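Local coordinates for uncharacterized protein (Streptococcus pneumoniae, PDB 3LFT), which probably serves as the substrate-binding component of an ABC transporter, enclosing L-tryptophan in the cleft between its two lobes, at residues Phe10-Leu16 and Asn196-Ser200; Leu18-Ile23 and Gln236-Val241; Ser141-Ser147 and Pro193-Thr197. One frame throughout, in Å; residues are numbered along the deposited sequence.

Contact 1 of 3, residues Phe10-Leu16 and Asn196-Ser200; sequences FVSHPSL and NTIAS. With TRP (tryptophan), chain C.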
loop_
_atom_site.group_PDB
_atom_site.type_symbol
_atom_site.label_atom_id
_atom_site.label_comp_id
_atom_site.label_asym_id
_atom_site.label_seq_id
_atom_site.Cartn_x
_atom_site.Cartn_y
_atom_site.Cartn_z
ATOM N N PHE A 10 0.304 7.867 7.465
ATOM C CA PHE A 10 -1.149 7.941 7.528
ATOM C C PHE A 10 -1.703 7.199 8.744
ATOM O O PHE A 10 -2.602 7.702 9.412
ATOM C CB PHE A 10 -1.793 7.400 6.243
ATOM C CG PHE A 10 -3.298 7.303 6.311
ATOM C CD1 PHE A 10 -4.078 8.405 6.684
ATOM C CD2 PHE A 10 -3.935 6.100 6.020
ATOM C CE1 PHE A 10 -5.449 8.305 6.750
ATOM C CE2 PHE A 10 -5.321 5.988 6.093
ATOM C CZ PHE A 10 -6.081 7.091 6.457
ATOM N N VAL A 11 -1.180 6.006 9.033
ATOM C CA VAL A 11 -1.728 5.142 10.069
ATOM C C VAL A 11 -0.650 4.139 10.417
ATOM O O VAL A 11 0.294 3.930 9.663
ATOM C CB VAL A 11 -3.020 4.410 9.553
ATOM C CG1 VAL A 11 -2.700 3.395 8.451
ATOM C CG2 VAL A 11 -3.808 3.736 10.655
ATOM N N SER A 12 -0.802 3.501 11.573
ATOM C CA SER A 12 0.067 2.380 11.923
ATOM C C SER A 12 -0.474 1.097 11.323
ATOM O O SER A 12 -1.506 0.578 11.738
ATOM C CB SER A 12 0.192 2.237 13.441
ATOM O OG SER A 12 0.896 3.342 13.971
ATOM N N HIS A 13 0.212 0.602 10.303
ATOM C CA HIS A 13 0.103 -0.809 9.967
ATOM C C HIS A 13 1.509 -1.283 9.588
ATOM O O HIS A 13 2.355 -0.461 9.233
ATOM C CB HIS A 13 -1.051 -1.079 8.981
ATOM C CG HIS A 13 -0.840 -0.586 7.588
ATOM N ND1 HIS A 13 -1.579 0.428 7.013
ATOM C CD2 HIS A 13 -0.050 -1.084 6.612
ATOM C CE1 HIS A 13 -1.229 0.548 5.741
ATOM N NE2 HIS A 13 -0.288 -0.344 5.483
ATOM N N PRO A 14 1.805 -2.584 9.713
ATOM C CA PRO A 14 3.244 -2.929 9.678
ATOM C C PRO A 14 3.960 -2.585 8.390
ATOM O O PRO A 14 5.145 -2.241 8.415
ATOM C CB PRO A 14 3.260 -4.442 9.909
ATOM C CG PRO A 14 2.016 -4.692 10.736
ATOM C CD PRO A 14 0.983 -3.695 10.235
ATOM N N SER A 15 3.249 -2.634 7.269
ATOM C CA SER A 15 3.873 -2.263 5.993
ATOM C C SER A 15 4.359 -0.816 5.991
ATOM O O SER A 15 5.472 -0.525 5.556
ATOM C CB SER A 15 2.915 -2.491 4.828
ATOM O OG SER A 15 2.491 -3.843 4.752
ATOM N N LEU A 16 3.542 0.094 6.513
ATOM C CA LEU A 16 3.963 1.492 6.556
ATOM C C LEU A 16 5.137 1.702 7.500
ATOM O O LEU A 16 6.023 2.515 7.207
ATOM C CB LEU A 16 2.816 2.456 6.882
ATOM C CG LEU A 16 1.576 2.402 5.977
ATOM C CD1 LEU A 16 0.679 3.599 6.251
ATOM C CD2 LEU A 16 1.888 2.334 4.480
ATOM N N ASN A 196 -5.115 0.784 2.986
ATOM C CA ASN A 196 -4.675 1.102 4.348
ATOM C C ASN A 196 -5.715 0.768 5.411
ATOM O O ASN A 196 -5.359 0.375 6.524
ATOM C CB ASN A 196 -4.328 2.582 4.459
ATOM C CG ASN A 196 -3.170 2.950 3.577
ATOM O OD1 ASN A 196 -2.024 2.641 3.896
ATOM N ND2 ASN A 196 -3.447 3.618 2.462
ATOM N N THR A 197 -6.989 0.965 5.088
ATOM C CA THR A 197 -8.087 0.688 6.029
ATOM C C THR A 197 -8.099 -0.800 6.387
ATOM O O THR A 197 -8.065 -1.167 7.566
ATOM C CB THR A 197 -9.459 1.148 5.444
ATOM O OG1 THR A 197 -9.371 2.544 5.100
ATOM C CG2 THR A 197 -10.611 0.919 6.428
ATOM N N ILE A 198 -8.117 -1.655 5.365
ATOM C CA ILE A 198 -8.181 -3.089 5.633
ATOM C C ILE A 198 -6.850 -3.532 6.238
ATOM O O ILE A 198 -6.835 -4.377 7.134
ATOM C CB ILE A 198 -8.541 -3.906 4.374
ATOM C CG1 ILE A 198 -9.815 -3.357 3.718
ATOM C CG2 ILE A 198 -8.688 -5.397 4.697
ATOM C CD1 ILE A 198 -11.081 -3.320 4.601
ATOM N N ALA A 199 -5.731 -2.963 5.789
ATOM C CA ALA A 199 -4.453 -3.389 6.389
ATOM C C ALA A 199 -4.397 -3.078 7.882
ATOM O O ALA A 199 -3.847 -3.850 8.679
ATOM C CB ALA A 199 -3.257 -2.774 5.671
ATOM N N SER A 200 -4.962 -1.936 8.267
ATOM C CA SER A 200 -4.975 -1.534 9.665
ATOM C C SER A 200 -5.920 -2.393 10.507
ATOM O O SER A 200 -5.741 -2.475 11.724
ATOM C CB SER A 200 -5.319 -0.044 9.782
ATOM O OG SER A 200 -6.703 0.168 9.585
HETATM N N TRP C . 0.260 2.144 -1.496
HETATM C CA TRP C . -0.705 2.485 -0.410
HETATM C C TRP C . -1.385 3.779 -0.718
HETATM O O TRP C . -1.923 4.428 0.184
HETATM C CB TRP C . 0.029 2.534 0.940
HETATM C CG TRP C . 0.646 1.202 1.284
HETATM C CD1 TRP C . 1.978 0.815 1.137
HETATM C CD2 TRP C . -0.063 0.032 1.815
HETATM N NE1 TRP C . 2.126 -0.490 1.547
HETATM C CE2 TRP C . 0.962 -1.007 1.939
HETATM C CE3 TRP C . -1.383 -0.195 2.130
HETATM C CZ2 TRP C . 0.577 -2.249 2.413
HETATM C CZ3 TRP C . -1.736 -1.456 2.598
HETATM C CH2 TRP C . -0.755 -2.458 2.738
HETATM O OXT TRP C . -1.402 4.190 -1.887
#

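Contact 2 of 3, residues Leu18-Ile23 and Gln236-Val241; sequences LIYKGI and QHDLGV. With TRP (tryptophan), chain C.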
loop_
_atom_site.group_PDB
_atom_site.type_symbol
_atom_site.label_atom_id
_atom_site.label_comp_id
_atom_site.label_asym_id
_atom_site.label_seq_id
_atom_site.Cartn_x
_atom_site.Cartn_y
_atom_site.Cartn_z
ATOM N N LEU A 18 7.517 -0.397 8.015
ATOM C CA LEU A 18 8.688 -0.884 7.287
ATOM C C LEU A 18 9.127 0.098 6.189
ATOM O O LEU A 18 10.337 0.311 5.996
ATOM C CB LEU A 18 8.433 -2.291 6.737
ATOM C CG LEU A 18 9.602 -3.017 6.079
ATOM C CD1 LEU A 18 10.890 -3.040 6.917
ATOM C CD2 LEU A 18 9.153 -4.436 5.754
ATOM N N ILE A 19 8.168 0.715 5.502
ATOM C CA ILE A 19 8.493 1.792 4.576
ATOM C C ILE A 19 9.239 2.920 5.298
ATOM O O ILE A 19 10.267 3.404 4.798
ATOM C CB ILE A 19 7.231 2.303 3.862
ATOM C CG1 ILE A 19 6.699 1.193 2.948
ATOM C CG2 ILE A 19 7.525 3.591 3.077
ATOM C CD1 ILE A 19 5.307 1.498 2.444
ATOM N N TYR A 20 8.756 3.328 6.471
ATOM C CA TYR A 20 9.432 4.388 7.194
ATOM C C TYR A 20 10.857 3.977 7.600
ATOM O O TYR A 20 11.788 4.790 7.514
ATOM C CB TYR A 20 8.602 4.891 8.391
ATOM C CG TYR A 20 9.244 6.052 9.131
ATOM C CD1 TYR A 20 9.413 6.011 10.517
ATOM C CD2 TYR A 20 9.704 7.167 8.438
ATOM C CE1 TYR A 20 10.002 7.086 11.191
ATOM C CE2 TYR A 20 10.309 8.227 9.106
ATOM C CZ TYR A 20 10.449 8.171 10.460
ATOM O OH TYR A 20 11.044 9.235 11.110
ATOM N N LYS A 21 11.043 2.730 8.034
ATOM C CA LYS A 21 12.378 2.216 8.334
ATOM C C LYS A 21 13.259 2.352 7.092
ATOM O O LYS A 21 14.410 2.809 7.170
ATOM C CB LYS A 21 12.299 0.758 8.806
ATOM C CG LYS A 21 13.581 -0.064 8.635
ATOM C CD LYS A 21 14.604 0.199 9.726
ATOM C CE LYS A 21 15.850 -0.637 9.488
ATOM N NZ LYS A 21 15.564 -1.814 8.611
ATOM N N GLY A 22 12.717 1.954 5.934
ATOM C CA GLY A 22 13.429 2.097 4.652
ATOM C C GLY A 22 13.800 3.535 4.333
ATOM O O GLY A 22 14.913 3.805 3.887
ATOM N N ILE A 23 12.884 4.473 4.587
ATOM C CA ILE A 23 13.185 5.894 4.393
ATOM C C ILE A 23 14.410 6.295 5.209
ATOM O O ILE A 23 15.340 6.926 4.686
ATOM C CB ILE A 23 11.961 6.782 4.739
ATOM C CG1 ILE A 23 10.857 6.616 3.686
ATOM C CG2 ILE A 23 12.384 8.274 4.909
ATOM C CD1 ILE A 23 9.511 7.205 4.104
ATOM N N GLN A 236 8.486 -3.830 0.694
ATOM C CA GLN A 236 8.188 -2.593 1.404
ATOM C C GLN A 236 9.438 -1.839 1.791
ATOM O O GLN A 236 9.498 -0.610 1.686
ATOM C CB GLN A 236 7.351 -2.876 2.637
ATOM C CG GLN A 236 6.037 -3.617 2.325
ATOM C CD GLN A 236 5.129 -2.795 1.439
ATOM O OE1 GLN A 236 4.531 -1.824 1.917
ATOM N NE2 GLN A 236 5.008 -3.159 0.170
ATOM N N HIS A 237 10.453 -2.569 2.247
ATOM C CA HIS A 237 11.703 -1.894 2.573
ATOM C C HIS A 237 12.326 -1.209 1.346
ATOM O O HIS A 237 12.822 -0.079 1.440
ATOM C CB HIS A 237 12.661 -2.845 3.287
ATOM C CG HIS A 237 13.958 -2.207 3.656
ATOM N ND1 HIS A 237 14.112 -1.403 4.766
ATOM C CD2 HIS A 237 15.156 -2.229 3.037
ATOM C CE1 HIS A 237 15.361 -0.971 4.824
ATOM N NE2 HIS A 237 16.012 -1.456 3.784
ATOM N N ASP A 238 12.281 -1.878 0.186
ATOM C CA ASP A 238 12.749 -1.256 -1.075
ATOM C C ASP A 238 12.012 0.047 -1.402
ATOM O O ASP A 238 12.622 1.021 -1.860
ATOM C CB ASP A 238 12.641 -2.230 -2.259
ATOM C CG ASP A 238 13.684 -3.339 -2.237
ATOM O OD1 ASP A 238 14.690 -3.240 -1.511
ATOM O OD2 ASP A 238 13.476 -4.321 -2.982
ATOM N N LEU A 239 10.703 0.059 -1.183
ATOM C CA LEU A 239 9.916 1.284 -1.390
ATOM C C LEU A 239 10.415 2.403 -0.512
ATOM O O LEU A 239 10.562 3.557 -0.956
ATOM C CB LEU A 239 8.428 1.057 -1.125
ATOM C CG LEU A 239 7.701 0.127 -2.103
ATOM C CD1 LEU A 239 6.339 -0.232 -1.531
ATOM C CD2 LEU A 239 7.594 0.772 -3.485
ATOM N N GLY A 240 10.697 2.080 0.745
ATOM C CA GLY A 240 11.154 3.122 1.666
ATOM C C GLY A 240 12.543 3.624 1.313
ATOM O O GLY A 240 12.792 4.833 1.324
ATOM N N VAL A 241 13.472 2.719 1.005
ATOM C CA VAL A 241 14.822 3.165 0.620
ATOM C C VAL A 241 14.772 4.060 -0.609
ATOM O O VAL A 241 15.422 5.112 -0.656
ATOM C CB VAL A 241 15.765 1.963 0.378
ATOM C CG1 VAL A 241 17.131 2.413 -0.151
ATOM C CG2 VAL A 241 15.947 1.187 1.671
HETATM N N TRP C . 0.260 2.144 -1.496
HETATM C CA TRP C . -0.705 2.485 -0.410
HETATM C C TRP C . -1.385 3.779 -0.718
HETATM O O TRP C . -1.923 4.428 0.184
HETATM C CB TRP C . 0.029 2.534 0.940
HETATM C CG TRP C . 0.646 1.202 1.284
HETATM C CD1 TRP C . 1.978 0.815 1.137
HETATM C CD2 TRP C . -0.063 0.032 1.815
HETATM N NE1 TRP C . 2.126 -0.490 1.547
HETATM C CE2 TRP C . 0.962 -1.007 1.939
HETATM C CE3 TRP C . -1.383 -0.195 2.130
HETATM C CZ2 TRP C . 0.577 -2.249 2.413
HETATM C CZ3 TRP C . -1.736 -1.456 2.598
HETATM C CH2 TRP C . -0.755 -2.458 2.738
HETATM O OXT TRP C . -1.402 4.190 -1.887
#

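Contact 3 of 3, residues Ser141-Ser147 and Pro193-Thr197; sequences SSSEDNS and PIDNT. With TRP (tryptophan), chain C.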
loop_
_atom_site.group_PDB
_atom_site.type_symbol
_atom_site.label_atom_id
_atom_site.label_comp_id
_atom_site.label_asym_id
_atom_site.label_seq_id
_atom_site.Cartn_x
_atom_site.Cartn_y
_atom_site.Cartn_z
ATOM N N SER A 141 -11.667 -0.142 1.115
ATOM C CA SER A 141 -12.336 1.054 1.617
ATOM C C SER A 141 -12.800 1.984 0.501
ATOM O O SER A 141 -12.055 2.246 -0.454
ATOM C CB SER A 141 -11.403 1.770 2.568
ATOM O OG SER A 141 -12.071 2.916 3.057
ATOM N N SER A 142 -14.023 2.494 0.635
ATOM C CA SER A 142 -14.511 3.574 -0.221
ATOM C C SER A 142 -13.788 4.910 0.100
ATOM O O SER A 142 -13.939 5.888 -0.634
ATOM C CB SER A 142 -16.032 3.703 -0.089
ATOM O OG SER A 142 -16.410 3.838 1.276
ATOM N N SER A 143 -13.006 4.960 1.183
ATOM C CA SER A 143 -12.263 6.189 1.539
ATOM C C SER A 143 -10.938 6.340 0.783
ATOM O O SER A 143 -10.320 7.386 0.843
ATOM C CB SER A 143 -12.033 6.305 3.065
ATOM O OG SER A 143 -11.143 5.279 3.542
ATOM N N GLU A 144 -10.501 5.312 0.069
ATOM C CA GLU A 144 -9.126 5.305 -0.454
ATOM C C GLU A 144 -9.047 5.344 -1.966
ATOM O O GLU A 144 -9.415 4.374 -2.631
ATOM C CB GLU A 144 -8.410 4.093 0.099
ATOM C CG GLU A 144 -8.248 4.239 1.591
ATOM C CD GLU A 144 -7.251 3.297 2.202
ATOM O OE1 GLU A 144 -6.209 2.976 1.592
ATOM O OE2 GLU A 144 -7.526 2.871 3.346
ATOM N N ASP A 145 -8.540 6.455 -2.498
ATOM C CA ASP A 145 -8.405 6.596 -3.944
ATOM C C ASP A 145 -7.531 5.490 -4.508
ATOM O O ASP A 145 -7.824 4.978 -5.584
ATOM C CB ASP A 145 -7.844 7.953 -4.320
ATOM C CG ASP A 145 -8.842 9.084 -4.068
ATOM O OD1 ASP A 145 -10.058 8.800 -3.897
ATOM O OD2 ASP A 145 -8.424 10.260 -4.030
ATOM N N ASN A 146 -6.470 5.098 -3.784
ATOM C CA ASN A 146 -5.625 3.974 -4.222
ATOM C C ASN A 146 -6.400 2.709 -4.501
ATOM O O ASN A 146 -6.103 1.984 -5.466
ATOM C CB ASN A 146 -4.515 3.683 -3.193
ATOM C CG ASN A 146 -4.973 3.822 -1.747
ATOM O OD1 ASN A 146 -5.347 4.925 -1.312
ATOM N ND2 ASN A 146 -4.980 2.713 -0.999
ATOM N N SER A 147 -7.401 2.417 -3.676
ATOM C CA SER A 147 -8.115 1.155 -3.839
ATOM C C SER A 147 -9.120 1.179 -4.977
ATOM O O SER A 147 -9.361 0.149 -5.611
ATOM C CB SER A 147 -8.808 0.764 -2.548
ATOM O OG SER A 147 -7.841 0.523 -1.546
ATOM N N PRO A 193 -7.028 -5.284 -1.877
ATOM C CA PRO A 193 -5.993 -4.506 -2.557
ATOM C C PRO A 193 -4.994 -3.917 -1.561
ATOM O O PRO A 193 -5.058 -4.193 -0.342
ATOM C CB PRO A 193 -6.784 -3.418 -3.296
ATOM C CG PRO A 193 -8.049 -3.280 -2.545
ATOM C CD PRO A 193 -8.343 -4.618 -1.904
ATOM N N ILE A 194 -4.066 -3.116 -2.077
ATOM C CA ILE A 194 -3.127 -2.373 -1.233
ATOM C C ILE A 194 -3.947 -1.230 -0.596
ATOM O O ILE A 194 -4.048 -0.137 -1.167
ATOM C CB ILE A 194 -1.903 -1.866 -2.037
ATOM C CG1 ILE A 194 -1.230 -2.993 -2.826
ATOM C CG2 ILE A 194 -0.896 -1.232 -1.099
ATOM C CD1 ILE A 194 -0.184 -2.461 -3.810
ATOM N N ASP A 195 -4.554 -1.533 0.546
ATOM C CA ASP A 195 -5.616 -0.719 1.131
ATOM C C ASP A 195 -5.259 -0.479 2.594
ATOM O O ASP A 195 -5.107 -1.428 3.373
ATOM C CB ASP A 195 -6.948 -1.471 0.999
ATOM C CG ASP A 195 -8.117 -0.680 1.532
ATOM O OD1 ASP A 195 -8.222 -0.511 2.768
ATOM O OD2 ASP A 195 -8.926 -0.192 0.699
ATOM N N ASN A 196 -5.115 0.784 2.986
ATOM C CA ASN A 196 -4.675 1.102 4.348
ATOM C C ASN A 196 -5.715 0.768 5.411
ATOM O O ASN A 196 -5.359 0.375 6.524
ATOM C CB ASN A 196 -4.328 2.582 4.459
ATOM C CG ASN A 196 -3.170 2.950 3.577
ATOM O OD1 ASN A 196 -2.024 2.641 3.896
ATOM N ND2 ASN A 196 -3.447 3.618 2.462
ATOM N N THR A 197 -6.989 0.965 5.088
ATOM C CA THR A 197 -8.087 0.688 6.029
ATOM C C THR A 197 -8.099 -0.800 6.387
ATOM O O THR A 197 -8.065 -1.167 7.566
ATOM C CB THR A 197 -9.459 1.148 5.444
ATOM O OG1 THR A 197 -9.371 2.544 5.100
ATOM C CG2 THR A 197 -10.611 0.919 6.428
HETATM N N TRP C . 0.260 2.144 -1.496
HETATM C CA TRP C . -0.705 2.485 -0.410
HETATM C C TRP C . -1.385 3.779 -0.718
HETATM O O TRP C . -1.923 4.428 0.184
HETATM C CB TRP C . 0.029 2.534 0.940
HETATM C CG TRP C . 0.646 1.202 1.284
HETATM C CD1 TRP C . 1.978 0.815 1.137
HETATM C CD2 TRP C . -0.063 0.032 1.815
HETATM N NE1 TRP C . 2.126 -0.490 1.547
HETATM C CE2 TRP C . 0.962 -1.007 1.939
HETATM C CE3 TRP C . -1.383 -0.195 2.130
HETATM C CZ2 TRP C . 0.577 -2.249 2.413
HETATM C CZ3 TRP C . -1.736 -1.456 2.598
HETATM C CH2 TRP C . -0.755 -2.458 2.738
HETATM O OXT TRP C . -1.402 4.190 -1.887
#

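Contact 1 of 3, residues Phe10-Leu16 and Asn196-Ser200
His-13 and Ala-199 form the tight centre of this contact. The CB methyl of Ala-199 stands 3.6 Å from the centroid of the His-13 ring and only 4° off the ring normal, a CH-pi contact squarely over the face. The opposite face of the imidazole is backed by CG of Leu-16, displaced toward the rim of the ring, so that aliphatic carbons lie on both faces. A chi1 of 71° places CG of His-13 between its backbone N and carbonyl carbon, and from there the ring reaches in toward the bound tryptophan, with NE2 3.4 Å from CZ3 of the ligand.

Asn-196 closes round the ring edge. Its OD1 lies near the imidazole plane, 2.9 Å from CE1 of His-13, a very close carbon-to-oxygen approach with the amide plane turned 40° to the ring. Neither this OD1 nor ND1 of His-13 has a hydrogen-bonding partner in the model, although both are buried here. The other amide branch is well used: ND2 donates to the carboxylate O of the ligand at 2.9 Å. Farther back, CB of Asn-196 meets the edge of the Phe-10 ring, 3.9 Å from CD2.

Toward solvent the packing thins. CG2 of Val-11 comes no nearer than 4.2 Å to CB of Ser-200, and Ser-12, which is exposed, directs its CB away from the helix. The hydroxyl of Ser-200 turns back into its own helix, giving OG to O of Thr-197 at 2.8 Å. His-13 itself occupies the N-cap position of helix 14-29. A helix start from one lobe meeting a short helix of the other over a bound ligand is consistent with the ligand-enclosing interlobe cleft of a periplasmic-type binding protein.

Contact 2 of 3, residues Leu18-Ile23 and Gln236-Val241
Gly-22 and Gly-240 bring the two helices into backbone contact: their CA atoms are 3.9 Å apart, and the segment axes approach to 6.5 Å with a signed crossing angle of -42°. With no CB on either glycine, main-chain atoms can touch directly. The evidence is three CA-H...O contacts, from Gly-240 CA to Ile-19 O, from Val-241 CA to Gly-22 O and from Ile-23 CA to Gly-240 O, each 3.3 Å long. This is a helix crossing in which a glycine on each partner, at the crossing point, lets the two backbones come into contact. It joins helix 14-29 to helix 236-251, which lies against strand 110-115 through Leu-239; both helices thus belong to the lobe built on the six-stranded parallel sheet.

Side chains flank the glycines. Leu-18 crosses Gln-236 at about a right angle, its CD2 3.9 Å from CB of Gln-236, while its CD1 rests near CB of His-237. On the ligand side the Gln-236 chain bends at chi2 (-63°), and its OE1 accepts the indole NE1 of the bound tryptophan at 2.8 Å, nearly straight at 168°. Ile-234 O takes the NE2 of the same amide, which fixes its rotation. CD1 of Ile-19 packs beside this bond, 3.5 Å from OE1 of Gln-236. In the conformer given, Lys-21 NZ turns to Asp-25 of its own helix.

Contact 3 of 3, residues Ser141-Ser147 and Pro193-Thr197
Glu-144 reaches across to the start of helix 196-200, where its carboxylate gathers four of its five hydrogen bonds. OE1 receives the backbone N of Asn-196 on its syn lone pair at 2.8 Å. It also takes ND2 of Asn-196 from above the carboxylate plane, at 3.0 Å, and on its anti lone pair ND2 of Asn-146 from its own segment. OE2 accepts from two donors of Thr-197, its backbone N on the syn side and its OG1 on the anti side, each at 2.6 Å. The chain beyond CG is extended (chi2 -165°), which carries the acid over to the helix end.

Asp-195 is the N-cap of that helix, its OD1 accepting N of Ile-198. OD2 meets Ser-141 N, at 2.8 Å and nearly straight (171°), and Ser-147 OG at 2.6 Å; the two donors arrive from opposite faces of the carboxylate plane. The contact thereby ties the ends of parallel strands 135-141 and 189-192 together, at the carboxyl edge where an alpha/beta lobe of this family builds its binding site. OE2 of Glu-144 and OD1 of Asp-195 are 3.5 Å apart, a like-charge proximity that these donors and the helix N-terminus would probably offset.

Asn-146 also gives ND2 to O of Ile-194, 3.0 Å away, lying in the carbonyl plane. Both acceptors, OE1 of Glu-144 and O of Ile-194, lie within a few degrees of the Asn-146 amide plane, which fixes its rotation. Ile-194, centre of an inverse gamma turn, presents CG2 to the indole face of the ligand, 3.3 Å from CD2.

In the fold
All three contacts touch the bound tryptophan. Contacts 1 and 2 share helix 14-29, have centres 14 Å apart and meet where Ser-15 CB lies 3.4 Å from Gln-236 OE1. Contacts 1 and 3, centres 10 Å apart, share Asn-196 and Thr-197, so Glu-144, which also accepts ND2 of Asn-196, probably helps position that amide for the ligand carboxylate. Contacts 2 and 3 do not touch: their centres are 20 Å apart, with nearest atoms about 6 Å apart. Contact 2 lies within one lobe, contact 3 within the other, and contact 1 bridges them. His-13 and Ile-194 approach opposite faces of the indole; Thr-71, Ala-90, Thr-92 and Asp-115 provide further hydrogen bonds to the ligand.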